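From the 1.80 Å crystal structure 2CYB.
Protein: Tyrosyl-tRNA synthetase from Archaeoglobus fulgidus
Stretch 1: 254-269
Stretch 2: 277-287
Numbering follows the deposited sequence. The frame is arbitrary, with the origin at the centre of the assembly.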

# COMPACT_ATOMS: atom_id res chain seq x y z
N ILE A 254 -16.79 -4.39 -33.94
CA ILE A 254 -16.32 -3.09 -34.40
C ILE A 254 -17.49 -2.32 -35.01
O ILE A 254 -17.61 -1.11 -34.84
CB ILE A 254 -15.18 -3.22 -35.42
CG1 ILE A 254 -13.97 -3.88 -34.75
CG2 ILE A 254 -14.80 -1.84 -35.96
CD1 ILE A 254 -12.80 -4.14 -35.69
N ALA A 255 -18.36 -3.03 -35.73
CA ALA A 255 -19.51 -2.37 -36.32
C ALA A 255 -20.43 -1.85 -35.20
O ALA A 255 -20.87 -0.70 -35.23
CB ALA A 255 -20.28 -3.34 -37.20
N LYS A 256 -20.70 -2.71 -34.23
CA LYS A 256 -21.57 -2.36 -33.12
C LYS A 256 -21.08 -1.25 -32.19
O LYS A 256 -21.82 -0.31 -31.90
CB LYS A 256 -21.86 -3.61 -32.28
CG LYS A 256 -22.86 -3.39 -31.14
CD LYS A 256 -23.03 -4.65 -30.30
CE LYS A 256 -24.03 -4.44 -29.16
NZ LYS A 256 -25.39 -4.10 -29.66
N TYR A 257 -19.83 -1.35 -31.75
CA TYR A 257 -19.28 -0.38 -30.80
C TYR A 257 -18.60 0.87 -31.35
O TYR A 257 -18.60 1.91 -30.68
CB TYR A 257 -18.32 -1.11 -29.86
CG TYR A 257 -18.99 -2.21 -29.08
CD1 TYR A 257 -19.96 -1.91 -28.11
CD2 TYR A 257 -18.72 -3.55 -29.34
CE1 TYR A 257 -20.64 -2.91 -27.44
CE2 TYR A 257 -19.39 -4.56 -28.67
CZ TYR A 257 -20.36 -4.23 -27.72
OH TYR A 257 -21.05 -5.23 -27.09
N HIS A 258 -18.04 0.80 -32.55
CA HIS A 258 -17.35 1.97 -33.08
C HIS A 258 -17.97 2.64 -34.30
O HIS A 258 -18.15 3.86 -34.32
CB HIS A 258 -15.89 1.60 -33.41
CG HIS A 258 -15.15 0.97 -32.28
ND1 HIS A 258 -15.14 -0.39 -32.06
CD2 HIS A 258 -14.44 1.51 -31.26
CE1 HIS A 258 -14.46 -0.66 -30.96
NE2 HIS A 258 -14.03 0.48 -30.46
N ILE A 259 -18.31 1.85 -35.31
CA ILE A 259 -18.84 2.42 -36.54
C ILE A 259 -20.26 2.97 -36.46
O ILE A 259 -20.48 4.15 -36.74
CB ILE A 259 -18.74 1.40 -37.68
CG1 ILE A 259 -17.29 0.90 -37.79
CG2 ILE A 259 -19.16 2.05 -39.00
CD1 ILE A 259 -17.10 -0.33 -38.67
N LEU A 260 -21.23 2.14 -36.08
CA LEU A 260 -22.61 2.62 -36.01
C LEU A 260 -22.79 3.80 -35.05
O LEU A 260 -23.48 4.77 -35.38
CB LEU A 260 -23.54 1.47 -35.64
CG LEU A 260 -23.79 0.53 -36.84
CD1 LEU A 260 -24.42 -0.76 -36.37
CD2 LEU A 260 -24.67 1.24 -37.87
N PRO A 261 -22.18 3.75 -33.85
CA PRO A 261 -22.34 4.87 -32.92
C PRO A 261 -21.76 6.17 -33.47
O PRO A 261 -22.26 7.26 -33.19
CB PRO A 261 -21.60 4.40 -31.67
CG PRO A 261 -21.89 2.92 -31.68
CD PRO A 261 -21.64 2.57 -33.15
N ARG A 262 -20.70 6.06 -34.26
CA ARG A 262 -20.05 7.23 -34.82
C ARG A 262 -20.59 7.69 -36.16
O ARG A 262 -20.67 8.89 -36.42
CB ARG A 262 -18.54 6.98 -34.92
CG ARG A 262 -17.86 6.98 -33.57
CD ARG A 262 -16.43 6.48 -33.63
NE ARG A 262 -15.74 6.78 -32.38
CZ ARG A 262 -15.50 8.02 -31.95
NH1 ARG A 262 -15.88 9.06 -32.68
NH2 ARG A 262 -14.88 8.21 -30.80
N PHE A 263 -20.96 6.75 -37.02
CA PHE A 263 -21.47 7.12 -38.34
C PHE A 263 -22.99 7.14 -38.50
O PHE A 263 -23.50 7.82 -39.39
CB PHE A 263 -20.87 6.22 -39.42
CG PHE A 263 -19.39 6.39 -39.60
CD1 PHE A 263 -18.49 5.69 -38.81
CD2 PHE A 263 -18.90 7.28 -40.55
CE1 PHE A 263 -17.12 5.86 -38.96
CE2 PHE A 263 -17.52 7.45 -40.72
CZ PHE A 263 -16.63 6.74 -39.92
N GLY A 264 -23.70 6.39 -37.67
CA GLY A 264 -25.15 6.37 -37.77
C GLY A 264 -25.66 5.22 -38.62
O GLY A 264 -26.73 4.66 -38.36
N LYS A 265 -24.89 4.87 -39.64
CA LYS A 265 -25.25 3.78 -40.54
C LYS A 265 -23.98 3.32 -41.22
O LYS A 265 -22.98 4.03 -41.23
CB LYS A 265 -26.25 4.26 -41.59
CG LYS A 265 -25.73 5.37 -42.49
CD LYS A 265 -25.40 6.64 -41.70
CE LYS A 265 -24.85 7.75 -42.59
NZ LYS A 265 -25.85 8.23 -43.59
N ILE A 266 -24.01 2.12 -41.79
CA ILE A 266 -22.84 1.61 -42.49
C ILE A 266 -23.26 1.04 -43.84
O ILE A 266 -24.14 0.18 -43.92
CB ILE A 266 -22.11 0.55 -41.65
CG1 ILE A 266 -20.91 0.01 -42.44
CG2 ILE A 266 -23.07 -0.57 -41.27
CD1 ILE A 266 -20.05 -0.97 -41.65
N VAL A 267 -22.63 1.54 -44.89
CA VAL A 267 -22.91 1.08 -46.23
C VAL A 267 -21.94 -0.06 -46.55
O VAL A 267 -20.72 0.09 -46.43
CB VAL A 267 -22.70 2.21 -47.26
CG1 VAL A 267 -22.91 1.68 -48.67
CG2 VAL A 267 -23.67 3.34 -46.98
N VAL A 268 -22.49 -1.20 -46.93
CA VAL A 268 -21.67 -2.35 -47.27
C VAL A 268 -21.74 -2.53 -48.78
O VAL A 268 -22.72 -3.07 -49.31
CB VAL A 268 -22.20 -3.62 -46.58
CG1 VAL A 268 -21.36 -4.82 -46.96
CG2 VAL A 268 -22.19 -3.42 -45.08
N GLU A 269 -20.72 -2.05 -49.49
CA GLU A 269 -20.70 -2.18 -50.94
C GLU A 269 -20.47 -3.65 -51.27
O GLU A 269 -19.65 -4.32 -50.63
CB GLU A 269 -19.59 -1.32 -51.54
CG GLU A 269 -19.59 0.12 -51.05
CD GLU A 269 -18.70 1.03 -51.88
OE1 GLU A 269 -17.64 0.59 -52.34
OE2 GLU A 269 -19.08 2.21 -52.05
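Stretch 2 (277-287) DVEYASFEELA

Both stretches change from one kind of secondary structure to another, and they do so in opposite order, so that strand pairs with strand and helix lies against helix within one continuous contact. Stretch 1 ends a helix at Phe263, turns at Gly264 and Lys265, and runs on as strand 266-268. Stretch 2 begins as strand 278-280, turns through Ala281 and Ser282, and enters a helix at Phe283 that continues beyond Ala287. Together they bury 741 Å² of surface.

The strands run antiparallel, with an angle of 156° between their N-to-C directions and a closest axial approach of 4.7 Å. Two hydrogen-bonded pairs hold them. Ile266 N donates to Tyr280 O at 3.0 Å, and Tyr280 N returns a bond to Ile266 O, also at 3.0 Å; Val268 N to Val278 O is shorter, 2.7 Å, and Val278 N to Val268 O measures 3.1 Å. Between them Val267 faces Glu279 as a non-hydrogen-bonded pair, their CA atoms only 4.3 Å apart. There the backbones meet through a CA-H...O contact, Val267 CA to Val278 O at 3.6 Å.

Alternation sorts the side chains. Ile266, Val268, Val278 and Tyr280 share one face, where branched aliphatic groups and an aromatic ring suit apolar packing: Val268 CB lies 3.8 Å from Val278 CG1, and Val268 CG2 meets the edge of the Tyr280 ring at CE1, 3.9 Å away. Val267 and Glu279 occupy the other face. Glu279 is exposed, as befits a carboxylate, yet its OE2 comes within 3.7 Å of Val267 CG2. Lys265 NZ is 4.3 Å from Glu279 OE2, a favourable proximity of charges that falls short of a salt bridge.

The two turns lie side by side. Gly264, with phi of 95° and psi of -34°, leaves the helical conformation; a CB here would jam against the carbonyl O of Phe263, so glycine fits. In stretch 2, Ser282 caps the new helix, its OG accepting from Glu285 N at 3.2 Å, while Glu285 OE2 receives Ala281 N at 3.0 Å. Serine thus supplies an acceptor for an NH group in the first turn, and glutamate one for the NH of Ala281, just ahead of the cap.

The helices cross at 135°, with axes 10.4 Å apart at closest approach. The helix of stretch 1 contains a wider pi-type turn at 255-259 and is kinked at Pro261, whose nitrogen carries no hydrogen to donate to the preceding turn. Phe283 has the largest area covered by the opposite stretch. Lys256 CB lies over one face of its ring, 3.7 Å from the centroid, in a CH-pi contact, so the aliphatic base of the lysine serves as an apolar partner. Leu260 CD1 sits near the ring edge and packs 3.4 Å from Phe283 CB. Farther along, Leu286 joins helix to sheet: its CD1 is 3.9 Å from Ala255 CB and 4.0 Å from Ile266 CG2, the small alanine meeting the longer leucine at this buried junction.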

# COMPACT_ATOMS: atom_id res chain seq x y z
N ASP A 277 -24.94 -3.25 -53.22
CA ASP A 277 -24.72 -2.40 -52.05
C ASP A 277 -25.94 -2.41 -51.14
O ASP A 277 -27.08 -2.35 -51.60
CB ASP A 277 -24.41 -0.96 -52.49
CG ASP A 277 -23.21 -0.88 -53.42
OD1 ASP A 277 -22.46 -1.88 -53.50
OD2 ASP A 277 -23.01 0.17 -54.05
N VAL A 278 -25.69 -2.50 -49.84
CA VAL A 278 -26.77 -2.50 -48.87
C VAL A 278 -26.36 -1.57 -47.74
O VAL A 278 -25.17 -1.45 -47.43
CB VAL A 278 -27.01 -3.93 -48.31
CG1 VAL A 278 -25.73 -4.48 -47.70
CG2 VAL A 278 -28.13 -3.90 -47.29
N GLU A 279 -27.34 -0.91 -47.14
CA GLU A 279 -27.07 0.01 -46.05
C GLU A 279 -27.79 -0.44 -44.78
O GLU A 279 -28.95 -0.87 -44.83
CB GLU A 279 -27.52 1.42 -46.43
CG GLU A 279 -27.22 2.49 -45.38
CD GLU A 279 -27.71 3.86 -45.79
OE1 GLU A 279 -28.94 4.03 -45.95
OE2 GLU A 279 -26.88 4.78 -45.95
N TYR A 280 -27.10 -0.36 -43.65
CA TYR A 280 -27.70 -0.74 -42.38
C TYR A 280 -27.76 0.47 -41.48
O TYR A 280 -26.75 1.12 -41.21
CB TYR A 280 -26.89 -1.86 -41.73
CG TYR A 280 -26.88 -3.12 -42.55
CD1 TYR A 280 -25.81 -3.42 -43.40
CD2 TYR A 280 -27.94 -4.02 -42.49
CE1 TYR A 280 -25.80 -4.58 -44.17
CE2 TYR A 280 -27.95 -5.19 -43.26
CZ TYR A 280 -26.87 -5.46 -44.10
OH TYR A 280 -26.87 -6.60 -44.86
N ALA A 281 -28.97 0.77 -41.01
CA ALA A 281 -29.19 1.92 -40.14
C ALA A 281 -29.11 1.56 -38.66
O ALA A 281 -29.14 2.44 -37.80
CB ALA A 281 -30.54 2.55 -40.45
N SER A 282 -29.01 0.27 -38.36
CA SER A 282 -28.92 -0.16 -36.97
C SER A 282 -28.13 -1.46 -36.92
O SER A 282 -28.04 -2.18 -37.91
CB SER A 282 -30.31 -0.38 -36.37
OG SER A 282 -30.89 -1.57 -36.88
N PHE A 283 -27.57 -1.77 -35.75
CA PHE A 283 -26.80 -2.98 -35.61
C PHE A 283 -27.70 -4.20 -35.66
O PHE A 283 -27.32 -5.24 -36.19
CB PHE A 283 -26.00 -2.99 -34.30
CG PHE A 283 -25.26 -4.27 -34.07
CD1 PHE A 283 -25.78 -5.24 -33.23
CD2 PHE A 283 -24.08 -4.53 -34.75
CE1 PHE A 283 -25.14 -6.47 -33.07
CE2 PHE A 283 -23.43 -5.76 -34.60
CZ PHE A 283 -23.97 -6.72 -33.76
N GLU A 284 -28.89 -4.08 -35.10
CA GLU A 284 -29.81 -5.21 -35.09
C GLU A 284 -30.15 -5.63 -36.52
O GLU A 284 -30.33 -6.81 -36.79
CB GLU A 284 -31.08 -4.86 -34.32
CG GLU A 284 -31.89 -6.09 -33.91
CD GLU A 284 -31.04 -7.14 -33.20
OE1 GLU A 284 -30.22 -7.79 -33.87
OE2 GLU A 284 -31.20 -7.30 -31.97
N GLU A 285 -30.23 -4.67 -37.43
CA GLU A 285 -30.53 -4.96 -38.84
C GLU A 285 -29.35 -5.70 -39.45
O GLU A 285 -29.51 -6.69 -40.16
CB GLU A 285 -30.77 -3.67 -39.62
CG GLU A 285 -32.01 -2.88 -39.22
CD GLU A 285 -32.11 -1.54 -39.93
OE1 GLU A 285 -33.08 -0.80 -39.67
OE2 GLU A 285 -31.21 -1.22 -40.74
N LEU A 286 -28.15 -5.20 -39.17
CA LEU A 286 -26.92 -5.79 -39.68
C LEU A 286 -26.78 -7.20 -39.11
O LEU A 286 -26.57 -8.16 -39.86
CB LEU A 286 -25.72 -4.92 -39.26
CG LEU A 286 -24.32 -5.22 -39.80
CD1 LEU A 286 -23.37 -4.11 -39.37
CD2 LEU A 286 -23.83 -6.55 -39.28
N ALA A 287 -26.90 -7.33 -37.80
CA ALA A 287 -26.78 -8.63 -37.15
C ALA A 287 -27.80 -9.61 -37.70
O ALA A 287 -27.49 -10.78 -37.93
CB ALA A 287 -26.96 -8.48 -35.64